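Local coordinates for calcium-dependent protein kinase, putative (Plasmodium falciparum, PDB 3MSE) that probably phosphorylates serine and threonine side chains in response to calcium, the ion being bound by this C-terminal EF-hand region, at residues N115-D120 / S128-L133. Numbering follows the deposited sequence.
With CA (calcium ion), chain B.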
loop_
_atom_site.group_PDB
_atom_site.type_symbol
_atom_site.label_atom_id
_atom_site.label_comp_id
_atom_site.label_asym_id
_atom_site.label_seq_id
_atom_site.Cartn_x
_atom_site.Cartn_y
_atom_site.Cartn_z
ATOM N N ASN A 115 14.326 5.928 4.750
ATOM C CA ASN A 115 14.400 6.558 6.073
ATOM C C ASN A 115 14.811 5.586 7.152
ATOM O O ASN A 115 15.590 5.940 8.027
ATOM C CB ASN A 115 13.082 7.244 6.446
ATOM C CG ASN A 115 12.902 8.580 5.735
ATOM O OD1 ASN A 115 13.874 9.205 5.312
ATOM N ND2 ASN A 115 11.665 9.012 5.593
ATOM N N LYS A 116 14.307 4.355 7.083
ATOM C CA LYS A 116 14.734 3.317 8.024
ATOM C C LYS A 116 16.218 2.998 7.903
ATOM O O LYS A 116 16.876 2.743 8.905
ATOM C CB LYS A 116 13.899 2.051 7.877
ATOM C CG LYS A 116 12.531 2.178 8.515
ATOM C CD LYS A 116 11.837 0.841 8.654
ATOM C CE LYS A 116 10.556 0.986 9.483
ATOM N NZ LYS A 116 9.652 2.061 8.948
ATOM N N ILE A 117 16.743 3.037 6.682
ATOM C CA ILE A 117 18.145 2.702 6.441
ATOM C C ILE A 117 19.100 3.833 6.861
ATOM O O ILE A 117 20.181 3.581 7.378
ATOM C CB ILE A 117 18.393 2.280 4.967
ATOM C CG1 ILE A 117 17.607 0.992 4.634
ATOM C CG2 ILE A 117 19.873 2.057 4.709
ATOM C CD1 ILE A 117 17.453 0.726 3.130
ATOM N N ASP A 118 18.687 5.072 6.615
ATOM C CA ASP A 118 19.438 6.254 7.011
ATOM C C ASP A 118 19.281 6.436 8.534
ATOM O O ASP A 118 18.443 7.220 8.990
ATOM C CB ASP A 118 18.875 7.448 6.238
ATOM C CG ASP A 118 19.505 8.768 6.630
ATOM O OD1 ASP A 118 18.834 9.799 6.400
ATOM O OD2 ASP A 118 20.653 8.779 7.143
ATOM N N LYS A 119 20.069 5.689 9.306
ATOM C CA LYS A 119 19.897 5.628 10.769
ATOM C C LYS A 119 19.921 7.020 11.400
ATOM O O LYS A 119 19.098 7.332 12.263
ATOM C CB LYS A 119 20.977 4.753 11.430
ATOM C CG LYS A 119 20.822 3.247 11.256
ATOM C CD LYS A 119 22.127 2.511 11.671
ATOM C CE LYS A 119 22.140 2.036 13.153
ATOM N NZ LYS A 119 23.330 1.140 13.558
ATOM N N ASP A 120 20.855 7.852 10.937
ATOM C CA ASP A 120 21.109 9.166 11.532
ATOM C C ASP A 120 20.355 10.321 10.865
ATOM O O ASP A 120 20.636 11.496 11.141
ATOM C CB ASP A 120 22.617 9.443 11.572
ATOM C CG ASP A 120 23.367 8.460 12.459
ATOM O OD1 ASP A 120 22.923 8.231 13.610
ATOM O OD2 ASP A 120 24.399 7.911 12.010
ATOM N N SER A 128 28.271 2.776 6.130
ATOM C CA SER A 128 27.987 2.298 7.479
ATOM C C SER A 128 26.488 2.036 7.708
ATOM O O SER A 128 26.119 1.176 8.508
ATOM C CB SER A 128 28.574 3.240 8.549
ATOM O OG SER A 128 27.701 4.318 8.837
ATOM N N ASP A 129 25.626 2.765 7.008
ATOM C CA ASP A 129 24.192 2.488 7.075
ATOM C C ASP A 129 23.837 1.097 6.514
ATOM O O ASP A 129 22.919 0.427 7.018
ATOM C CB ASP A 129 23.410 3.566 6.341
ATOM C CG ASP A 129 23.377 4.884 7.098
ATOM O OD1 ASP A 129 23.377 4.873 8.351
ATOM O OD2 ASP A 129 23.333 5.930 6.437
ATOM N N ILE A 130 24.581 0.674 5.492
ATOM C CA ILE A 130 24.395 -0.650 4.887
ATOM C C ILE A 130 25.038 -1.728 5.746
ATOM O O ILE A 130 24.474 -2.812 5.917
ATOM C CB ILE A 130 24.951 -0.715 3.425
ATOM C CG1 ILE A 130 24.213 0.277 2.512
ATOM C CG2 ILE A 130 24.866 -2.155 2.870
ATOM C CD1 ILE A 130 22.712 0.021 2.341
ATOM N N VAL A 131 26.214 -1.434 6.304
ATOM C CA VAL A 131 26.836 -2.341 7.275
ATOM C C VAL A 131 25.835 -2.625 8.403
ATOM O O VAL A 131 25.660 -3.772 8.840
ATOM C CB VAL A 131 28.170 -1.764 7.828
ATOM C CG1 VAL A 131 28.740 -2.643 8.973
ATOM C CG2 VAL A 131 29.206 -1.607 6.709
ATOM N N SER A 132 25.137 -1.586 8.839
ATOM C CA SER A 132 24.195 -1.755 9.927
ATOM C C SER A 132 22.979 -2.564 9.481
ATOM O O SER A 132 22.524 -3.479 10.183
ATOM C CB SER A 132 23.765 -0.391 10.482
ATOM O OG SER A 132 22.803 -0.604 11.498
ATOM N N LEU A 133 22.472 -2.228 8.299
ATOM C CA LEU A 133 21.344 -2.945 7.716
ATOM C C LEU A 133 21.606 -4.460 7.672
ATOM O O LEU A 133 20.702 -5.251 7.906
ATOM C CB LEU A 133 21.037 -2.404 6.297
ATOM C CG LEU A 133 19.843 -3.031 5.572
ATOM C CD1 LEU A 133 18.546 -2.748 6.315
ATOM C CD2 LEU A 133 19.746 -2.504 4.154
HETATM CA CA CA B . 22.915 8.355 6.875
HETATM O O HOH W 1 20.710 1.205 8.353
HETATM O O HOH W 2 22.800 7.597 9.052
HETATM O O HOH W 3 24.901 8.260 6.815
#
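Asp129 reaches the calcium ion with OD2 alone, alongside Asp118, which also gives the metal its OD2; the two side chains lie side by side, pointing the same way, with their carboxylate planes 65° apart. Asp118 OD2 is 2.3 Å from the calcium ion and Asp129 OD2 2.5 Å. Between Asp118 OD2 and Asp129 OD2 the separation is 4.0 Å, a spacing in which the ion probably offsets the repulsion of like charges. Asp122 and the carbonyl oxygen of Tyr124 join the same ion. The other Asp118 oxygen, OD1, accepts from the backbone N of Gly123, while Asp129 OD2 also receives the N-H of Ser126, so each ligand carboxylate is also held by a backbone N-H of the loop between them.

With OD2 taken by the metal, Asp129 OD1 accepts a hydrogen bond from a metal-bound water, 2.9 Å from that water's oxygen; the same water takes the N-H of Asp120. A second water spans the backbones, donating to Ile117 O and Asp129 O. The Ile117 carbonyl oxygen also lies against Asp129 CB, at 3.4 Å.

One turn further along helix 127-133, Ser132 is met by Lys119. The lysine chain bends at chi3 (93°), which lets CE stay as close to the serine hydroxyl as CD, both 3.2 Å from Ser132 OG, and NZ donates to that OG over 2.8 Å. On the inner side, Ile117 CD1 touches Leu133 CD2 at 4.1 Å, and its CG2 meets Ile130 CD1. Helix 18-48 covers Ile117 and Leu133 through Ile26, whereas Ile130 packs against helix 141-152.

Helix 109-117, a calcium-binding loop and helix 127-133 thus form the helix-loop-helix of an EF-hand, with Asp118 opening the loop and an aspartate, Asp129, closing it through one oxygen where the classical loop has a glutamate that gives two.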